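Local coordinates for periplasmic binding protein/LacI transcriptional regulator (Brachyspira murdochii, PDB 4KQC) that probably binds a carbohydrate as the solute-binding component of an ABC transporter, with two alpha/beta lobes, at residues K12-H16 / F39-E45; S48-Q52 / A69-F75; I119-K123 / A300-D304; D138-K142 / G177-L181; D251-L257 / K315-E319. All blocks are in the same frame, centred on the assembly; numbering follows the deposited sequence. Where two conformers were deposited one is given.

Interaction 1. Residues K12-H16 / F39-E45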
# COMPACT_ATOMS: atom_id res chain seq x y z
N LYS A 12 10.80 -4.62 6.20
CA LYS A 12 9.69 -4.95 7.15
C LYS A 12 9.55 -6.44 7.47
O LYS A 12 8.62 -6.86 8.19
CB LYS A 12 8.37 -4.41 6.62
CG LYS A 12 8.32 -2.89 6.40
CD LYS A 12 6.91 -2.40 6.19
CE LYS A 12 6.90 -0.95 5.73
NZ LYS A 12 5.51 -0.44 5.70
N GLY A 13 10.51 -7.26 7.05
CA GLY A 13 10.42 -8.69 7.22
C GLY A 13 9.47 -9.38 6.27
O GLY A 13 8.96 -8.75 5.34
N PHE A 14 9.29 -10.68 6.48
CA PHE A 14 8.59 -11.53 5.54
C PHE A 14 7.20 -11.94 5.98
O PHE A 14 6.66 -12.89 5.41
CB PHE A 14 9.42 -12.76 5.19
CG PHE A 14 10.75 -12.44 4.60
CD1 PHE A 14 10.83 -11.74 3.43
CD2 PHE A 14 11.93 -12.88 5.17
CE1 PHE A 14 12.03 -11.43 2.83
CE2 PHE A 14 13.16 -12.56 4.57
CZ PHE A 14 13.19 -11.80 3.40
N GLN A 15 6.58 -11.25 6.94
CA GLN A 15 5.16 -11.48 7.19
C GLN A 15 4.36 -11.57 5.89
O GLN A 15 3.50 -12.46 5.73
CB GLN A 15 4.59 -10.39 8.07
CG GLN A 15 3.17 -10.70 8.51
CD GLN A 15 2.55 -9.62 9.34
OE1 GLN A 15 3.21 -8.72 9.85
NE2 GLN A 15 1.25 -9.66 9.45
N HIS A 16 4.63 -10.65 4.97
CA HIS A 16 3.93 -10.56 3.69
C HIS A 16 4.94 -10.90 2.61
O HIS A 16 6.04 -10.34 2.63
CB HIS A 16 3.36 -9.18 3.47
CG HIS A 16 2.45 -8.73 4.59
ND1 HIS A 16 1.26 -9.37 4.87
CD2 HIS A 16 2.61 -7.79 5.55
CE1 HIS A 16 0.69 -8.80 5.92
NE2 HIS A 16 1.50 -7.85 6.36
N PHE A 39 19.88 -8.06 4.41
CA PHE A 39 18.46 -7.79 4.16
C PHE A 39 17.71 -8.32 5.36
O PHE A 39 17.49 -9.50 5.45
CB PHE A 39 17.96 -8.42 2.84
CG PHE A 39 16.61 -7.87 2.38
CD1 PHE A 39 15.41 -8.38 2.87
CD2 PHE A 39 16.56 -6.88 1.42
CE1 PHE A 39 14.19 -7.90 2.42
CE2 PHE A 39 15.35 -6.33 1.00
CZ PHE A 39 14.15 -6.85 1.49
N VAL A 40 17.45 -7.45 6.33
CA VAL A 40 17.07 -7.88 7.65
C VAL A 40 15.77 -7.22 8.08
O VAL A 40 15.61 -5.99 7.98
CB VAL A 40 18.15 -7.57 8.75
CG1 VAL A 40 19.38 -8.35 8.43
CG2 VAL A 40 18.48 -6.09 8.92
N GLY A 41 14.89 -8.01 8.71
CA GLY A 41 13.63 -7.44 9.18
C GLY A 41 13.00 -8.27 10.27
O GLY A 41 13.43 -9.40 10.54
N PRO A 42 11.97 -7.71 10.91
CA PRO A 42 11.27 -8.38 12.02
C PRO A 42 10.45 -9.54 11.59
O PRO A 42 10.07 -9.62 10.42
CB PRO A 42 10.43 -7.26 12.61
CG PRO A 42 10.11 -6.42 11.44
CD PRO A 42 11.37 -6.38 10.67
N GLU A 43 10.13 -10.44 12.49
CA GLU A 43 9.34 -11.64 12.13
C GLU A 43 7.94 -11.27 11.66
O GLU A 43 7.46 -11.82 10.67
CB GLU A 43 9.26 -12.63 13.30
CG GLU A 43 8.27 -13.77 13.07
CD GLU A 43 8.53 -15.01 13.91
OE1 GLU A 43 9.69 -15.18 14.34
OE2 GLU A 43 7.59 -15.82 14.10
N THR A 44 7.32 -10.35 12.37
CA THR A 44 6.09 -9.71 11.95
C THR A 44 6.23 -8.22 12.01
O THR A 44 7.10 -7.69 12.70
CB THR A 44 4.90 -10.11 12.85
OG1 THR A 44 4.96 -9.36 14.07
CG2 THR A 44 4.88 -11.57 13.14
N GLU A 45 5.37 -7.52 11.30
CA GLU A 45 5.45 -6.06 11.27
C GLU A 45 5.11 -5.41 12.61
O GLU A 45 5.45 -4.24 12.79
CB GLU A 45 4.67 -5.47 10.09
CG GLU A 45 5.22 -5.97 8.78
CD GLU A 45 4.58 -5.28 7.57
OE1 GLU A 45 3.75 -4.34 7.72
OE2 GLU A 45 4.85 -5.67 6.43
O HOH W 1 7.53 -9.21 8.92
O HOH W 2 4.48 -1.39 8.60
O HOH W 3 6.15 -8.23 5.71
O HOH W 4 9.50 -12.65 8.78
O HOH W 5 1.32 -6.37 8.46
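Glu45 reaches across to Lys12, Gln15 and His16, and its side chain is the thread to follow. Its CB lies near Gln15 OE1, the same oxygen that takes the Glu45 backbone N-H in a nearly straight hydrogen bond (N to OE1 2.9 Å, 174° at the hydrogen). CG touches that amide oxygen and also Lys12 O, 3.6 Å away. With CG anti to the carbonyl carbon (chi1 -60°) and the chain extended beyond, the carboxylate arrives beside the His16 ring: OE2 sits 3.2 Å from His16 CD2, at the ring edge, the two planes nearly perpendicular. OE2 also accepts from a water held by Gly13 O and His16 N, while OE1 takes a second water that bridges to Lys12 NZ. Shortened to an alanine, the residue would probably lose both water links, break the bridge to Lys12 NZ and desert the His16 edge. Gly13 packs so close to Pro42 O (CA to O 3.4 Å) that a side chain would collide. Phe14 CZ and Phe39 CD1 meet obliquely, 4.1 Å apart. Lys12 NZ goes on to Ser94. The contact joins the loops that follow strands 6-10 and 36-40, with helix 18-33 against Phe14 and helix 48-60 against Pro42.

Interaction 2. Residues S48-Q52 / A69-F75. With NO3 (nitrate ion), chain B.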
# COMPACT_ATOMS: atom_id res chain seq x y z
N SER A 48 8.19 -4.00 16.43
CA SER A 48 8.92 -2.75 16.29
C SER A 48 10.24 -2.76 17.07
O SER A 48 11.22 -2.17 16.60
CB SER A 48 8.07 -1.55 16.77
OG SER A 48 7.77 -1.65 18.14
N LYS A 49 10.25 -3.33 18.29
CA LYS A 49 11.45 -3.34 19.09
C LYS A 49 12.57 -4.13 18.40
O LYS A 49 13.76 -3.68 18.41
CB LYS A 49 11.15 -3.94 20.44
CG LYS A 49 10.18 -3.15 21.28
CD LYS A 49 10.02 -3.87 22.63
CE LYS A 49 8.93 -3.28 23.51
NZ LYS A 49 9.16 -1.84 23.73
N ILE A 50 12.23 -5.26 17.78
CA ILE A 50 13.28 -5.99 17.05
C ILE A 50 13.75 -5.20 15.82
O ILE A 50 14.91 -5.23 15.49
CB ILE A 50 12.87 -7.41 16.66
CG1 ILE A 50 14.09 -8.28 16.46
CG2 ILE A 50 12.07 -7.41 15.39
CD1 ILE A 50 14.89 -8.47 17.70
N GLN A 51 12.86 -4.48 15.15
CA GLN A 51 13.33 -3.68 14.03
C GLN A 51 14.23 -2.57 14.49
O GLN A 51 15.26 -2.26 13.84
CB GLN A 51 12.21 -3.18 13.10
CG GLN A 51 12.74 -2.80 11.73
CD GLN A 51 11.81 -1.99 10.89
OE1 GLN A 51 11.17 -1.04 11.35
NE2 GLN A 51 11.78 -2.33 9.62
N GLN A 52 13.92 -1.94 15.62
CA GLN A 52 14.83 -0.96 16.20
C GLN A 52 16.20 -1.57 16.46
O GLN A 52 17.24 -1.01 16.15
CB GLN A 52 14.26 -0.42 17.52
CG GLN A 52 13.05 0.51 17.41
CD GLN A 52 12.44 0.84 18.76
OE1 GLN A 52 12.43 -0.01 19.65
NE2 GLN A 52 12.01 2.07 18.97
N ALA A 69 13.00 0.65 5.56
CA ALA A 69 11.51 0.72 5.48
C ALA A 69 11.01 0.47 6.87
O ALA A 69 11.04 -0.69 7.28
CB ALA A 69 10.98 -0.35 4.56
N ALA A 70 10.52 1.51 7.53
CA ALA A 70 10.17 1.43 8.98
C ALA A 70 8.79 0.75 9.13
O ALA A 70 7.86 1.10 8.42
CB ALA A 70 10.13 2.79 9.58
N VAL A 71 8.68 -0.19 10.06
CA VAL A 71 7.38 -0.64 10.53
C VAL A 71 6.85 0.49 11.44
O VAL A 71 7.54 1.50 11.68
CB VAL A 71 7.44 -2.02 11.23
CG1 VAL A 71 7.89 -3.12 10.25
CG2 VAL A 71 8.24 -1.97 12.52
N THR A 72 5.65 0.35 12.00
CA THR A 72 5.12 1.30 12.95
C THR A 72 6.00 1.40 14.18
O THR A 72 6.36 0.38 14.70
CB THR A 72 3.70 0.83 13.40
OG1 THR A 72 2.84 0.87 12.26
CG2 THR A 72 3.12 1.70 14.40
N GLY A 73 6.40 2.62 14.57
CA GLY A 73 7.24 2.76 15.76
C GLY A 73 8.09 3.99 15.64
O GLY A 73 8.02 4.70 14.62
N ASP A 74 8.90 4.21 16.65
CA ASP A 74 9.70 5.41 16.76
C ASP A 74 11.17 5.07 16.56
O ASP A 74 11.85 4.50 17.44
CB ASP A 74 9.49 6.01 18.12
CG ASP A 74 10.21 7.38 18.34
OD1 ASP A 74 11.27 7.65 17.72
OD2 ASP A 74 9.70 8.17 19.22
N PHE A 75 11.70 5.49 15.43
CA PHE A 75 13.09 5.26 15.09
C PHE A 75 13.99 6.53 15.13
O PHE A 75 15.05 6.57 14.53
CB PHE A 75 13.17 4.60 13.69
CG PHE A 75 12.42 3.32 13.62
CD1 PHE A 75 11.06 3.29 13.30
CD2 PHE A 75 13.01 2.12 14.07
CE1 PHE A 75 10.33 2.14 13.35
CE2 PHE A 75 12.26 0.95 14.09
CZ PHE A 75 10.92 0.95 13.76
N NO3 B . 8.75 -6.34 19.37
O1 NO3 B . 9.73 -6.54 18.64
O2 NO3 B . 8.16 -5.06 19.54
O3 NO3 B . 8.19 -7.43 20.04
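The first turn of helix 48-60 lies against the irregular backbone of 69-75, Gln52 drawing up beside Phe75 with their CA atoms 6.6 Å apart. Gln51 carries most of the polar contact. Its chain runs out extended from a CG set anti to the backbone N (chi1 -160°), which carries the amide to the loop backbone: OE1 accepts from Val71 N at 2.9 Å, the donor tilted out of the carbonyl plane, and NE2 donates to Ala69 O at 3.0 Å. One amide thus grips the chain on both flanks of Ala70, and NE2 has a further acceptor in Ser11 O. Gln52 works the other end, its NE2 giving a hydrogen to Asp74 O (2.9 Å) that lies in the plane of the Gln52 amide. Between the two glutamines the Phe75 ring fits closely, with CE2 3.4 Å from Gln52 CG and CZ 3.1 Å from Gln51 OE1; both amide planes stand steeply to the ring. Ser48 CB rests on Thr72 O, and Val71 CG2 on Ser48 CA. A nitrate, probably from the crystallisation liquor, accepts from Lys49 N and Ile50 N at the helix start. The loop 69-75 follows strand 66-68 and leads into helix 76-84, for which Phe75 is the N-cap residue; that ring also packs edge-to-face on Phe68, while Gln51 leans on Pro42.

Interaction 3. Residues I119-K123 / A300-D304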
# COMPACT_ATOMS: atom_id res chain seq x y z
N ILE A 119 -5.91 5.88 -9.15
CA ILE A 119 -6.27 4.92 -10.20
C ILE A 119 -7.57 4.24 -9.74
O ILE A 119 -8.51 4.05 -10.52
CB ILE A 119 -5.17 3.85 -10.45
CG1 ILE A 119 -3.86 4.49 -10.95
CG2 ILE A 119 -5.74 2.74 -11.33
CD1 ILE A 119 -2.68 3.55 -10.92
N VAL A 120 -7.63 3.87 -8.46
CA VAL A 120 -8.78 3.16 -7.96
C VAL A 120 -9.99 4.11 -8.05
O VAL A 120 -11.07 3.69 -8.42
CB VAL A 120 -8.56 2.62 -6.52
CG1 VAL A 120 -9.80 1.87 -6.03
CG2 VAL A 120 -7.37 1.65 -6.49
N ALA A 121 -9.82 5.40 -7.72
CA ALA A 121 -10.94 6.36 -7.85
C ALA A 121 -11.41 6.44 -9.28
O ALA A 121 -12.62 6.44 -9.52
CB ALA A 121 -10.50 7.74 -7.36
N ASP A 122 -10.47 6.46 -10.20
CA ASP A 122 -10.89 6.54 -11.66
C ASP A 122 -11.78 5.34 -12.03
O ASP A 122 -12.86 5.49 -12.65
CB ASP A 122 -9.67 6.52 -12.60
CG ASP A 122 -8.77 7.72 -12.47
OD1 ASP A 122 -9.20 8.82 -12.09
OD2 ASP A 122 -7.55 7.55 -12.76
N LYS A 123 -11.36 4.15 -11.63
CA LYS A 123 -12.10 2.93 -11.92
C LYS A 123 -13.43 2.90 -11.18
O LYS A 123 -14.44 2.42 -11.74
CB LYS A 123 -11.26 1.70 -11.54
CG LYS A 123 -9.98 1.54 -12.31
CD LYS A 123 -10.25 1.24 -13.76
CE LYS A 123 -8.87 1.10 -14.42
NZ LYS A 123 -9.03 0.78 -15.86
N ALA A 300 2.37 2.13 -9.86
CA ALA A 300 1.39 1.16 -9.50
C ALA A 300 0.56 0.84 -10.72
O ALA A 300 0.56 1.64 -11.64
CB ALA A 300 0.53 1.68 -8.36
N LYS A 301 -0.04 -0.35 -10.76
CA LYS A 301 -0.77 -0.81 -11.93
C LYS A 301 -2.09 -1.44 -11.48
O LYS A 301 -2.13 -2.14 -10.43
CB LYS A 301 -0.00 -1.87 -12.70
CG LYS A 301 1.20 -1.39 -13.50
CD LYS A 301 1.68 -2.56 -14.35
CE LYS A 301 2.82 -2.22 -15.28
NZ LYS A 301 2.52 -0.97 -16.01
N TRP A 302 -3.14 -1.15 -12.25
CA TRP A 302 -4.43 -1.79 -12.04
C TRP A 302 -4.35 -3.23 -12.50
O TRP A 302 -3.83 -3.52 -13.59
CB TRP A 302 -5.50 -1.06 -12.86
CG TRP A 302 -6.85 -1.65 -12.81
CD1 TRP A 302 -7.46 -2.41 -13.75
CD2 TRP A 302 -7.78 -1.54 -11.70
NE1 TRP A 302 -8.73 -2.74 -13.33
CE2 TRP A 302 -8.95 -2.26 -12.07
CE3 TRP A 302 -7.74 -0.92 -10.45
CZ2 TRP A 302 -10.09 -2.31 -11.25
CZ3 TRP A 302 -8.85 -1.01 -9.65
CH2 TRP A 302 -10.00 -1.70 -10.04
N TYR A 303 -4.97 -4.11 -11.74
CA TYR A 303 -5.14 -5.52 -12.13
C TYR A 303 -6.56 -5.98 -11.79
O TYR A 303 -7.21 -5.47 -10.83
CB TYR A 303 -4.06 -6.39 -11.59
CG TYR A 303 -4.19 -6.75 -10.13
CD1 TYR A 303 -3.72 -5.88 -9.17
CD2 TYR A 303 -4.72 -7.97 -9.75
CE1 TYR A 303 -3.78 -6.22 -7.87
CE2 TYR A 303 -4.80 -8.31 -8.41
CZ TYR A 303 -4.35 -7.41 -7.50
OH TYR A 303 -4.47 -7.78 -6.18
N ASP A 304 -7.04 -6.92 -12.61
CA ASP A 304 -8.39 -7.40 -12.52
C ASP A 304 -8.43 -8.77 -13.18
O ASP A 304 -7.39 -9.30 -13.53
CB ASP A 304 -9.38 -6.35 -13.07
CG ASP A 304 -9.23 -6.09 -14.58
OD1 ASP A 304 -8.55 -6.87 -15.26
OD2 ASP A 304 -9.75 -5.03 -15.03
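Helix 113-133 packs across one face of a mixed beta sheet in one of the two alpha/beta lobes of this periplasmic binding protein fold, and the strand met here, 301-303, is the antiparallel edge strand of that sheet. Helix and strand segments cross at -45°, their axes 9.7 Å apart at closest approach. The contact centres on Trp302, whose CG stands anti to its own backbone N, presenting the indole to the helix. Lys123 lays its chain over one face of that indole. Its CG, anti to the carbonyl carbon (chi1 -63°), stands almost directly above the six-membered ring of Trp302, 3.6 Å from the centroid and only 4° off the normal, a CH-pi contact. The bend at chi2 then turns CD and CE over the pyrrole part, CE 3.8 Å from Trp302 CG, and NZ reaches a cation-pi position 4.4 Å from the centroid of the five-membered ring. The other helix residues meet the tryptophan differently: Val120 CG2 approaches the ring edge at Trp302 CZ3, whereas Ile119 CG2 packs on Trp302 CB at 4.1 Å, its CD1 near Ala300 O. Met248 of strand 246-250, one strand further in, touches Val120, Lys123 and Trp302 alike. A serine in place of Trp302 would probably leave the Lys123 chain without the flat surface it lies on and open a gap beside Val120. The indole is also tethered within its own segment: Trp302 NE1 donates to Asp304 OD2 at 3.0 Å, meeting that oxygen from above the carboxylate plane.

Interaction 4. Residues D138-K142 / G177-L181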
# COMPACT_ATOMS: atom_id res chain seq x y z
N ASP A 138 -30.63 15.03 -1.03
CA ASP A 138 -31.22 14.66 0.27
C ASP A 138 -31.02 13.17 0.63
O ASP A 138 -31.27 12.78 1.77
CB ASP A 138 -32.73 14.96 0.29
CG ASP A 138 -33.06 16.47 0.22
OD1 ASP A 138 -32.15 17.34 0.26
OD2 ASP A 138 -34.27 16.79 0.13
N ASN A 139 -30.59 12.35 -0.34
CA ASN A 139 -30.36 10.91 -0.12
C ASN A 139 -29.17 10.49 -1.04
O ASN A 139 -29.37 9.95 -2.13
CB ASN A 139 -31.63 10.11 -0.42
CG ASN A 139 -31.51 8.61 -0.17
OD1 ASN A 139 -30.66 8.12 0.57
ND2 ASN A 139 -32.45 7.89 -0.72
N LYS A 140 -27.96 10.76 -0.56
CA LYS A 140 -26.76 10.68 -1.39
C LYS A 140 -26.30 9.25 -1.53
O LYS A 140 -26.44 8.45 -0.57
CB LYS A 140 -25.68 11.52 -0.80
CG LYS A 140 -26.00 13.00 -0.75
CD LYS A 140 -24.87 13.79 -0.20
CE LYS A 140 -25.27 15.27 -0.21
NZ LYS A 140 -24.05 16.08 -0.01
N ALA A 141 -25.77 8.89 -2.69
CA ALA A 141 -25.03 7.63 -2.85
C ALA A 141 -23.81 7.63 -1.96
O ALA A 141 -23.02 8.60 -1.94
CB ALA A 141 -24.57 7.44 -4.28
N LYS A 142 -23.54 6.50 -1.31
CA LYS A 142 -22.41 6.39 -0.40
C LYS A 142 -21.32 5.49 -0.95
O LYS A 142 -21.61 4.43 -1.46
CB LYS A 142 -22.88 5.83 0.95
CG LYS A 142 -24.06 6.57 1.57
CD LYS A 142 -23.74 8.04 1.78
CE LYS A 142 -24.63 8.66 2.84
NZ LYS A 142 -26.06 8.69 2.43
N GLY A 177 -23.01 16.70 -6.11
CA GLY A 177 -24.01 16.83 -5.09
C GLY A 177 -24.79 15.58 -4.67
O GLY A 177 -25.61 15.64 -3.77
N LYS A 178 -24.56 14.45 -5.33
CA LYS A 178 -25.38 13.27 -5.11
C LYS A 178 -24.62 12.16 -4.42
O LYS A 178 -25.10 11.06 -4.41
CB LYS A 178 -25.87 12.72 -6.45
CG LYS A 178 -26.82 13.65 -7.20
CD LYS A 178 -27.17 13.10 -8.57
CE LYS A 178 -28.17 13.98 -9.24
NZ LYS A 178 -28.43 13.39 -10.61
N TYR A 179 -23.43 12.44 -3.91
CA TYR A 179 -22.60 11.39 -3.38
C TYR A 179 -21.98 11.84 -2.10
O TYR A 179 -21.77 13.06 -1.84
CB TYR A 179 -21.52 10.95 -4.40
CG TYR A 179 -20.41 11.95 -4.51
CD1 TYR A 179 -20.52 13.05 -5.36
CD2 TYR A 179 -19.27 11.84 -3.76
CE1 TYR A 179 -19.55 14.05 -5.40
CE2 TYR A 179 -18.27 12.81 -3.83
CZ TYR A 179 -18.40 13.89 -4.64
OH TYR A 179 -17.46 14.87 -4.70
N ALA A 180 -21.62 10.88 -1.25
CA ALA A 180 -20.80 11.15 -0.04
C ALA A 180 -19.77 10.05 0.17
O ALA A 180 -20.10 8.87 0.05
CB ALA A 180 -21.68 11.20 1.18
N LEU A 181 -18.55 10.43 0.46
CA LEU A 181 -17.50 9.50 0.71
C LEU A 181 -17.45 9.32 2.25
O LEU A 181 -17.44 10.32 2.98
CB LEU A 181 -16.17 10.02 0.18
CG LEU A 181 -16.08 10.25 -1.32
CD1 LEU A 181 -14.82 11.00 -1.76
CD2 LEU A 181 -16.20 8.92 -2.02
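Lys140 holds CG anti to its carbonyl carbon (chi1 -64°) and then runs straight, which lays its methylenes along the backbone of 177-180; Lys142 starts the same way but, in the conformer described, folds at chi2 and chi4, turning back on its own strand. The straight chain of Lys140 meets carbonyl oxygens in passing: CD is 3.6 Å from Tyr179 O and CE as close to Gly177 O, while CB stands near Lys178 O. Folded over in that conformer, Lys142 brings its CD to Ala180 CB at 3.8 Å, and its NZ returns to donate to Lys140 O at 3.0 Å, a carbonyl that also accepts from Gln240. Beneath these side chains the backbones pair. Ala141 N donates to Lys178 O at 2.8 Å, and Ala141 O accepts from Ala180 N at the same length. Two CA-H...O contacts supplement them, one from Tyr179 CA to Ala141 O and one from Lys142 CA to Ala180 O. Lys142 and Ala180 put their side chains on one face of the sheet. On the other, Ala141 and Tyr179 turn toward Ile132 of helix 113-133, and Tyr179 OH finds Asp170 of helix 152-171. Lys178 NZ is held at the backbone oxygens of Ala133 and Ala174. Parallel pairing in this register, Ala141 with Tyr179 and Lys142 with Ala180, opens the two strands of a beta-alpha-beta unit, in which helix 152-171 carries the chain from strand 141-146 to the sheet-edge strand 179-184.

Interaction 5. Residues D251-L257 / K315-E319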
# COMPACT_ATOMS: atom_id res chain seq x y z
N ASP A 251 -2.77 -3.65 -3.26
CA ASP A 251 -1.84 -4.75 -3.04
C ASP A 251 -2.47 -6.10 -3.44
O ASP A 251 -3.31 -6.09 -4.33
CB ASP A 251 -1.30 -4.72 -1.60
CG ASP A 251 -0.39 -3.52 -1.35
OD1 ASP A 251 0.38 -3.18 -2.26
OD2 ASP A 251 -0.42 -2.93 -0.22
N SER A 252 -2.01 -7.24 -2.90
CA SER A 252 -2.52 -8.55 -3.35
C SER A 252 -2.60 -9.51 -2.17
O SER A 252 -3.41 -9.24 -1.30
CB SER A 252 -1.79 -9.08 -4.61
OG SER A 252 -0.41 -9.23 -4.42
N GLY A 253 -1.82 -10.60 -2.16
CA GLY A 253 -2.07 -11.67 -1.22
C GLY A 253 -3.13 -12.63 -1.68
O GLY A 253 -4.08 -12.21 -2.39
N LYS A 254 -3.02 -13.90 -1.30
CA LYS A 254 -3.94 -14.90 -1.84
C LYS A 254 -5.42 -14.62 -1.63
O LYS A 254 -6.20 -14.79 -2.54
CB LYS A 254 -3.61 -16.29 -1.30
CG LYS A 254 -4.51 -17.42 -1.77
CD LYS A 254 -3.89 -18.27 -2.85
CE LYS A 254 -4.82 -19.41 -3.26
NZ LYS A 254 -5.13 -19.30 -4.71
N PRO A 255 -5.83 -14.22 -0.39
CA PRO A 255 -7.30 -14.01 -0.27
C PRO A 255 -7.85 -12.97 -1.24
O PRO A 255 -8.91 -13.17 -1.81
CB PRO A 255 -7.49 -13.56 1.18
CG PRO A 255 -6.24 -13.95 1.88
CD PRO A 255 -5.13 -13.96 0.86
N GLN A 256 -7.13 -11.87 -1.38
CA GLN A 256 -7.50 -10.83 -2.32
C GLN A 256 -7.51 -11.33 -3.76
O GLN A 256 -8.38 -10.92 -4.55
CB GLN A 256 -6.61 -9.58 -2.14
CG GLN A 256 -7.05 -8.40 -2.97
CD GLN A 256 -6.51 -7.03 -2.52
OE1 GLN A 256 -7.05 -5.98 -2.91
NE2 GLN A 256 -5.42 -7.02 -1.71
N LEU A 257 -6.48 -12.08 -4.16
CA LEU A 257 -6.39 -12.58 -5.54
C LEU A 257 -7.55 -13.49 -5.80
O LEU A 257 -8.21 -13.43 -6.83
CB LEU A 257 -5.08 -13.34 -5.73
CG LEU A 257 -3.80 -12.48 -5.67
CD1 LEU A 257 -2.53 -13.30 -5.77
CD2 LEU A 257 -3.89 -11.49 -6.79
N LYS A 315 3.92 -11.29 -12.10
CA LYS A 315 5.17 -11.17 -11.42
C LYS A 315 5.19 -10.09 -10.31
O LYS A 315 6.03 -10.17 -9.38
CB LYS A 315 6.26 -10.92 -12.45
CG LYS A 315 6.24 -9.51 -12.94
CD LYS A 315 7.37 -9.28 -13.90
CE LYS A 315 7.37 -7.83 -14.27
NZ LYS A 315 8.54 -7.56 -15.13
N LEU A 316 4.25 -9.13 -10.34
CA LEU A 316 4.15 -8.09 -9.28
C LEU A 316 3.33 -8.56 -8.09
O LEU A 316 3.39 -7.93 -7.03
CB LEU A 316 3.44 -6.84 -9.78
CG LEU A 316 3.98 -6.35 -11.11
CD1 LEU A 316 3.09 -5.29 -11.70
CD2 LEU A 316 5.40 -5.86 -10.98
N LEU A 317 2.54 -9.61 -8.29
CA LEU A 317 1.60 -10.11 -7.22
C LEU A 317 2.28 -11.09 -6.31
O LEU A 317 3.34 -11.69 -6.66
CB LEU A 317 0.34 -10.75 -7.85
CG LEU A 317 -0.30 -9.91 -8.96
CD1 LEU A 317 -1.37 -10.66 -9.70
CD2 LEU A 317 -0.80 -8.59 -8.41
N TYR A 318 1.68 -11.30 -5.15
CA TYR A 318 2.24 -12.27 -4.19
C TYR A 318 1.06 -12.99 -3.50
O TYR A 318 -0.06 -12.47 -3.44
CB TYR A 318 3.18 -11.55 -3.20
CG TYR A 318 2.46 -10.51 -2.42
CD1 TYR A 318 2.32 -9.19 -2.94
CD2 TYR A 318 1.83 -10.81 -1.23
CE1 TYR A 318 1.57 -8.25 -2.28
CE2 TYR A 318 1.04 -9.86 -0.56
CZ TYR A 318 0.92 -8.58 -1.10
OH TYR A 318 0.11 -7.64 -0.48
N GLU A 319 1.33 -14.21 -3.02
CA GLU A 319 0.36 -14.99 -2.24
C GLU A 319 0.37 -14.64 -0.78
O GLU A 319 1.42 -14.32 -0.22
CB GLU A 319 0.68 -16.49 -2.31
CG GLU A 319 0.83 -17.03 -3.71
CD GLU A 319 -0.50 -17.18 -4.38
OE1 GLU A 319 -1.25 -18.10 -3.97
OE2 GLU A 319 -0.77 -16.40 -5.32
OXT GLU A 319 -0.63 -14.70 -0.07
O HOH W 6 1.21 -7.01 -5.34
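Asp251 touches Tyr318 where strand 246-250 gives way to helix 254-261, and the C-terminal tail of the chain packs against this strand-to-helix turn of the alpha/beta lobe. Asp251 CB abuts Tyr318 OH at the ring edge, while its carboxylate is engaged by Arg157 and Gln271. Ser252 comes next and bonds in two places: its N donates to Tyr318 OH at 3.2 Å, and its OG accepts from Tyr318 N at 3.0 Å. With OG between the backbone N and the carbonyl carbon (chi1 59°), the hydroxyl hangs over one face of the tyrosine ring, 3.1 Å from Tyr318 CE1; a water links it to Leu316 O. The phenol oxygen is bonded onward to Glu214. Gly253, the N-cap residue, lays its N over that same face and makes a weak bond to Tyr318 O. Lys254 N, in the first turn of the helix, donates to the terminal carboxylate at Glu319 OXT (2.8 Å), so the chain's last negative charge sits at the helix N-terminus, where the helix dipole would probably favour it. In one of two conformers Lys254 runs alongside Glu319, its NZ pairing with Asp258 instead. Gln256 NE2 turns back to Ser252 O, bonding on a lone pair in the carbonyl plane. Leu257 closes the walk, its CD1 3.5 Å from Tyr318 O and its CD2 3.9 Å from Leu317 CD1.

In the fold
From the N terminus, interaction 1 closes first, tying the loops after strands 6-10 and 36-40; interaction 2 follows in series, joining helix 48-60 to the loop after strand 66-68. They touch, Pro42 packing on Ile50 and Lys12 on Ala69 and Ala70, and both belong to the parallel-sheet lobe. Interaction 3 then spans 176 residues to bind helix 113-133 to strand 301-303 of the other lobe, and interaction 4 falls within that span, pairing strands at the far edge of the same sheet. Interaction 5 crosses interaction 3 along the chain; Tyr303 meets Asp251, Ser252, Leu257 and Leu317. Interactions 1 and 5 come within about 5 Å at their nearest atoms.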